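Local coordinates for substrate-binding protein (Synechococcus sp., PDB 6WPN) that probably binds sugars or oligosaccharides in the periplasm, as the substrate-binding component of an ABC-type transporter, at residues 236-241 with 250-255; 354-359 with 363-368. One frame throughout, in Å; residues are numbered along the deposited sequence.

Contact 1: 236-241 with 250-255; sequences LLPREV and IELYQS
P238 and L252 have the nearest CA atoms, 9.7 Å apart, where the loop after helix 219-233 passes the last turns of helix 246-254; the backbones stay well separated and side chains bridge the distance. One methyl of L252 does the work. Its CD1 points at the pyrrolidine of P238, reaching CG at 4.3 Å, and also meets the carboxylate of E240, with OE2 3.8 Å from CD1. E240 reaches in from the loop and L252 from the helix, the two facing each other. Torsions of 63° at chi1 and -97° at chi2 curl the glutamate over and turn its carboxylate toward the helix. What holds that carboxylate is a salt bridge from OE2 to NE of R248, one helical turn before L252; the methyl merely lies beside it. R248 also pairs through NH1 with OE1 of E251, so one guanidinium serves two glutamates and probably eases their mutual repulsion. P238 opens a type I turn, closed by V241 N to P238 O at 3.2 Å, in the connection between helices 219-233 and 246-254. F185 touches both P238 and L252 and widens the apolar patch. L237 packs on helix 219-233, while Y253, beside L252 in sequence, turns to helix 265-274 and bonds through its hydroxyl to T282 on strand 282-285.

Contact 2: 354-359 with 363-368; sequences EQPSNP and QIRDAR
The guanidinium of R365 carries the carbonyl oxygen of E354 over one face, with E354 O 3.6 Å from R365 CZ; the same oxygen is close to NH1, but the angle is too poor for a hydrogen bond. P356 comes in obliquely, its CD 4.0 Å from R365 NH1, while NE is weakly hydrogen-bonded to the carbonyl of L351. This is a capped helix N-terminus, with the lead-in loop lying back against the first turns of the helix: N358 is the N-cap of helix 359-374, its OD1 accepting from E361 N, and P359 fills the first helical position. The carboxylate of E354 and the guanidinium are only 19° from parallel, yet they are not stacked and form no salt bridge. The two chains run antiparallel past one another, so the carboxylate overshoots the guanidinium and E354 OE1 ends 3.4 Å from R365 CG. A bend at chi2 (-94°) carries the arginine's charged end back over the E354 backbone. Further along, E354 OE1 is 4.6 Å from R368 NH1, at most a long-range attraction of charges, with no N-H aimed at the oxygen. With R365 cut back to an alanine, the L351 carbonyl would probably lose its weak NE partner, and the E354 carbonyl oxygen and carboxylate the group they lie against. Q363 sends its amide away to A279 and Q272, while its backbone N makes the i to i+4 helical bond of the opening turn, to P359 O at 2.8 Å with an N-H...O angle of 158°.

Both contacts tie a helix to the loop that leads into it, but at different depths. Contact 1 is buried and slight, with 84 Å² covered between its segments: an apolar touch beside a carboxylate whose charge is met by R248, outside both segments. Contact 2 lies at the surface and covers 263 Å², chiefly between E354 and R365, with a helical backbone bond as its one hydrogen bond across the segments. The centres of contacts 1 and 2 lie about 27 Å apart and their nearest atoms about 7 Å, yet they share neighbours. Helix 265-274 receives I250, Y253 and Q254 from contact 1 and Q363 and I364 from contact 2, and T282 is bonded by Y253 and, weakly, by Q363.

Contact 1: 236-241 with 250-255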
loop_
_atom_site.group_PDB
_atom_site.type_symbol
_atom_site.label_atom_id
_atom_site.label_comp_id
_atom_site.label_asym_id
_atom_site.label_seq_id
_atom_site.Cartn_x
_atom_site.Cartn_y
_atom_site.Cartn_z
ATOM N N LEU A 236 8.599 2.101 23.870
ATOM C CA LEU A 236 9.235 2.654 22.685
ATOM C C LEU A 236 8.249 2.996 21.584
ATOM O O LEU A 236 8.562 3.833 20.729
ATOM C CB LEU A 236 10.272 1.668 22.144
ATOM C CG LEU A 236 11.364 1.311 23.155
ATOM C CD1 LEU A 236 12.399 0.395 22.524
ATOM C CD2 LEU A 236 12.012 2.561 23.723
ATOM N N LEU A 237 7.091 2.368 21.577
ATOM C CA LEU A 237 6.061 2.695 20.609
ATOM C C LEU A 237 4.955 3.502 21.267
ATOM O O LEU A 237 4.700 3.348 22.465
ATOM C CB LEU A 237 5.467 1.428 20.000
ATOM C CG LEU A 237 6.431 0.649 19.114
ATOM C CD1 LEU A 237 5.732 -0.569 18.532
ATOM C CD2 LEU A 237 6.960 1.560 18.015
ATOM N N PRO A 238 4.290 4.375 20.514
ATOM C CA PRO A 238 3.128 5.083 21.068
ATOM C C PRO A 238 2.085 4.083 21.543
ATOM O O PRO A 238 1.867 3.043 20.917
ATOM C CB PRO A 238 2.617 5.915 19.887
ATOM C CG PRO A 238 3.792 6.032 18.955
ATOM C CD PRO A 238 4.554 4.744 19.112
ATOM N N ARG A 239 1.452 4.389 22.675
ATOM C CA ARG A 239 0.511 3.432 23.241
ATOM C C ARG A 239 -0.684 3.199 22.327
ATOM O O ARG A 239 -1.285 2.121 22.360
ATOM C CB ARG A 239 0.028 3.898 24.611
ATOM C CG ARG A 239 1.035 3.749 25.724
ATOM C CD ARG A 239 0.426 4.270 27.007
ATOM N NE ARG A 239 1.317 4.160 28.155
ATOM C CZ ARG A 239 1.078 4.726 29.334
ATOM N NH1 ARG A 239 1.938 4.575 30.332
ATOM N NH2 ARG A 239 -0.022 5.449 29.509
ATOM N N GLU A 240 -1.016 4.168 21.475
ATOM C CA GLU A 240 -2.211 4.069 20.653
ATOM C C GLU A 240 -1.977 3.322 19.349
ATOM O O GLU A 240 -2.857 3.336 18.483
ATOM C CB GLU A 240 -2.780 5.463 20.359
ATOM C CG GLU A 240 -1.859 6.387 19.562
ATOM C CD GLU A 240 -1.063 7.341 20.442
ATOM O OE1 GLU A 240 -0.762 6.982 21.602
ATOM O OE2 GLU A 240 -0.754 8.462 19.973
ATOM N N VAL A 241 -0.828 2.657 19.189
ATOM C CA VAL A 241 -0.667 1.810 18.014
ATOM C C VAL A 241 -1.606 0.614 18.076
ATOM O O VAL A 241 -1.984 0.076 17.030
ATOM C CB VAL A 241 0.789 1.329 17.841
ATOM C CG1 VAL A 241 1.729 2.505 17.571
ATOM C CG2 VAL A 241 1.241 0.546 19.050
ATOM N N ILE A 250 0.118 10.121 11.002
ATOM C CA ILE A 250 0.113 11.377 10.258
ATOM C C ILE A 250 -0.001 12.555 11.214
ATOM O O ILE A 250 0.766 13.523 11.133
ATOM C CB ILE A 250 -1.039 11.368 9.235
ATOM C CG1 ILE A 250 -0.652 10.567 7.987
ATOM C CG2 ILE A 250 -1.558 12.773 8.950
ATOM C CD1 ILE A 250 -1.835 10.205 7.108
ATOM N N GLU A 251 -0.943 12.469 12.154
ATOM C CA GLU A 251 -1.159 13.550 13.109
ATOM C C GLU A 251 0.054 13.761 14.007
ATOM O O GLU A 251 0.396 14.899 14.345
ATOM C CB GLU A 251 -2.395 13.245 13.950
ATOM C CG GLU A 251 -2.761 14.329 14.943
ATOM C CD GLU A 251 -4.032 13.998 15.714
ATOM O OE1 GLU A 251 -4.115 12.878 16.261
ATOM O OE2 GLU A 251 -4.943 14.857 15.775
ATOM N N LEU A 252 0.723 12.676 14.400
ATOM C CA LEU A 252 1.860 12.813 15.302
ATOM C C LEU A 252 3.055 13.430 14.588
ATOM O O LEU A 252 3.791 14.231 15.178
ATOM C CB LEU A 252 2.236 11.453 15.901
ATOM C CG LEU A 252 1.313 10.846 16.965
ATOM C CD1 LEU A 252 1.813 9.474 17.368
ATOM C CD2 LEU A 252 1.192 11.745 18.192
ATOM N N TYR A 253 3.263 13.072 13.319
ATOM C CA TYR A 253 4.381 13.645 12.581
ATOM C C TYR A 253 4.177 15.138 12.345
ATOM O O TYR A 253 5.112 15.933 12.518
ATOM C CB TYR A 253 4.581 12.907 11.257
ATOM C CG TYR A 253 5.877 13.277 10.580
ATOM C CD1 TYR A 253 7.059 12.629 10.915
ATOM C CD2 TYR A 253 5.926 14.275 9.613
ATOM C CE1 TYR A 253 8.254 12.959 10.307
ATOM C CE2 TYR A 253 7.115 14.611 8.999
ATOM C CZ TYR A 253 8.276 13.953 9.352
ATOM O OH TYR A 253 9.465 14.281 8.752
ATOM N N GLN A 254 2.962 15.543 11.964
ATOM C CA GLN A 254 2.699 16.959 11.732
ATOM C C GLN A 254 2.782 17.777 13.010
ATOM O O GLN A 254 2.928 19.001 12.943
ATOM C CB GLN A 254 1.322 17.147 11.091
ATOM C CG GLN A 254 1.182 16.521 9.711
ATOM C CD GLN A 254 -0.154 16.829 9.063
ATOM O OE1 GLN A 254 -1.063 17.354 9.706
ATOM N NE2 GLN A 254 -0.282 16.498 7.784
ATOM N N SER A 255 2.703 17.135 14.168
ATOM C CA SER A 255 2.862 17.821 15.439
ATOM C C SER A 255 4.307 17.846 15.911
ATOM O O SER A 255 4.595 18.450 16.950
ATOM C CB SER A 255 1.992 17.158 16.512
ATOM O OG SER A 255 0.637 17.112 16.109
#

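Contact 2: 354-359 with 363-368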
loop_
_atom_site.group_PDB
_atom_site.type_symbol
_atom_site.label_atom_id
_atom_site.label_comp_id
_atom_site.label_asym_id
_atom_site.label_seq_id
_atom_site.Cartn_x
_atom_site.Cartn_y
_atom_site.Cartn_z
ATOM N N GLU A 354 14.056 18.335 -13.740
ATOM C CA GLU A 354 13.186 19.350 -13.169
ATOM C C GLU A 354 14.026 20.392 -12.443
ATOM O O GLU A 354 14.993 20.061 -11.752
ATOM C CB GLU A 354 12.174 18.713 -12.215
ATOM C CG GLU A 354 11.370 19.719 -11.413
ATOM C CD GLU A 354 10.431 19.070 -10.415
ATOM O OE1 GLU A 354 10.202 17.846 -10.510
ATOM O OE2 GLU A 354 9.932 19.788 -9.524
ATOM N N GLN A 355 13.655 21.664 -12.609
ATOM C CA GLN A 355 14.340 22.782 -11.968
ATOM C C GLN A 355 13.381 23.394 -10.959
ATOM O O GLN A 355 12.638 24.331 -11.291
ATOM C CB GLN A 355 14.766 23.818 -13.010
ATOM C CG GLN A 355 15.623 23.241 -14.121
ATOM C CD GLN A 355 16.941 22.692 -13.624
ATOM O OE1 GLN A 355 17.529 23.222 -12.681
ATOM N NE2 GLN A 355 17.396 21.604 -14.232
ATOM N N PRO A 356 13.370 22.926 -9.712
ATOM C CA PRO A 356 12.403 23.456 -8.746
ATOM C C PRO A 356 12.684 24.917 -8.452
ATOM O O PRO A 356 13.837 25.348 -8.400
ATOM C CB PRO A 356 12.620 22.578 -7.509
ATOM C CG PRO A 356 14.029 22.094 -7.643
ATOM C CD PRO A 356 14.256 21.913 -9.114
ATOM N N SER A 357 11.612 25.682 -8.270
ATOM C CA SER A 357 11.743 27.117 -8.072
ATOM C C SER A 357 11.935 27.506 -6.614
ATOM O O SER A 357 12.375 28.627 -6.341
ATOM C CB SER A 357 10.522 27.838 -8.650
ATOM O OG SER A 357 9.382 27.642 -7.836
ATOM N N ASN A 358 11.617 26.622 -5.676
ATOM C CA ASN A 358 11.752 26.915 -4.257
ATOM C C ASN A 358 12.120 25.627 -3.539
ATOM O O ASN A 358 11.997 24.537 -4.112
ATOM C CB ASN A 358 10.460 27.514 -3.682
ATOM C CG ASN A 358 9.243 26.678 -3.993
ATOM O OD1 ASN A 358 9.124 25.542 -3.536
ATOM N ND2 ASN A 358 8.330 27.234 -4.776
ATOM N N PRO A 359 12.604 25.716 -2.294
ATOM C CA PRO A 359 12.960 24.487 -1.561
ATOM C C PRO A 359 11.807 23.512 -1.397
ATOM O O PRO A 359 12.043 22.300 -1.328
ATOM C CB PRO A 359 13.430 25.023 -0.203
ATOM C CG PRO A 359 13.916 26.400 -0.498
ATOM C CD PRO A 359 12.996 26.929 -1.553
ATOM N N GLN A 363 12.071 19.674 -2.348
ATOM C CA GLN A 363 11.777 18.573 -1.438
ATOM C C GLN A 363 10.834 17.560 -2.080
ATOM O O GLN A 363 11.059 16.347 -1.989
ATOM C CB GLN A 363 11.178 19.122 -0.144
ATOM C CG GLN A 363 10.980 18.091 0.948
ATOM C CD GLN A 363 10.409 18.707 2.207
ATOM O OE1 GLN A 363 9.419 19.436 2.157
ATOM N NE2 GLN A 363 11.044 18.439 3.341
ATOM N N ILE A 364 9.773 18.041 -2.738
ATOM C CA ILE A 364 8.817 17.141 -3.383
ATOM C C ILE A 364 9.490 16.377 -4.513
ATOM O O ILE A 364 9.223 15.189 -4.734
ATOM C CB ILE A 364 7.594 17.928 -3.895
ATOM C CG1 ILE A 364 6.801 18.520 -2.729
ATOM C CG2 ILE A 364 6.710 17.046 -4.765
ATOM C CD1 ILE A 364 6.443 17.517 -1.663
ATOM N N ARG A 365 10.375 17.050 -5.245
ATOM C CA ARG A 365 11.114 16.388 -6.308
ATOM C C ARG A 365 12.046 15.322 -5.739
ATOM O O ARG A 365 12.155 14.226 -6.302
ATOM C CB ARG A 365 11.880 17.439 -7.118
ATOM C CG ARG A 365 12.616 16.929 -8.339
ATOM C CD ARG A 365 14.051 16.605 -8.007
ATOM N NE ARG A 365 14.846 16.387 -9.209
ATOM C CZ ARG A 365 15.799 17.211 -9.631
ATOM N NH1 ARG A 365 16.076 18.311 -8.937
ATOM N NH2 ARG A 365 16.480 16.929 -10.737
ATOM N N ASP A 366 12.711 15.621 -4.615
ATOM C CA ASP A 366 13.583 14.640 -3.972
ATOM C C ASP A 366 12.812 13.393 -3.561
ATOM O O ASP A 366 13.319 12.270 -3.682
ATOM C CB ASP A 366 14.269 15.243 -2.743
ATOM C CG ASP A 366 15.198 16.395 -3.082
ATOM O OD1 ASP A 366 15.660 16.482 -4.244
ATOM O OD2 ASP A 366 15.477 17.209 -2.170
ATOM N N ALA A 367 11.592 13.569 -3.051
ATOM C CA ALA A 367 10.814 12.420 -2.610
ATOM C C ALA A 367 10.349 11.586 -3.796
ATOM O O ALA A 367 10.479 10.357 -3.789
ATOM C CB ALA A 367 9.628 12.888 -1.769
ATOM N N ARG A 368 9.821 12.237 -4.838
ATOM C CA ARG A 368 9.345 11.489 -6.000
ATOM C C ARG A 368 10.487 10.744 -6.682
ATOM O O ARG A 368 10.310 9.615 -7.154
ATOM C CB ARG A 368 8.661 12.423 -6.998
ATOM C CG ARG A 368 7.388 13.083 -6.506
ATOM C CD ARG A 368 6.855 14.033 -7.560
ATOM N NE ARG A 368 6.512 13.308 -8.781
ATOM C CZ ARG A 368 6.345 13.873 -9.970
ATOM N NH1 ARG A 368 6.497 15.185 -10.116
ATOM N NH2 ARG A 368 6.037 13.121 -11.018
#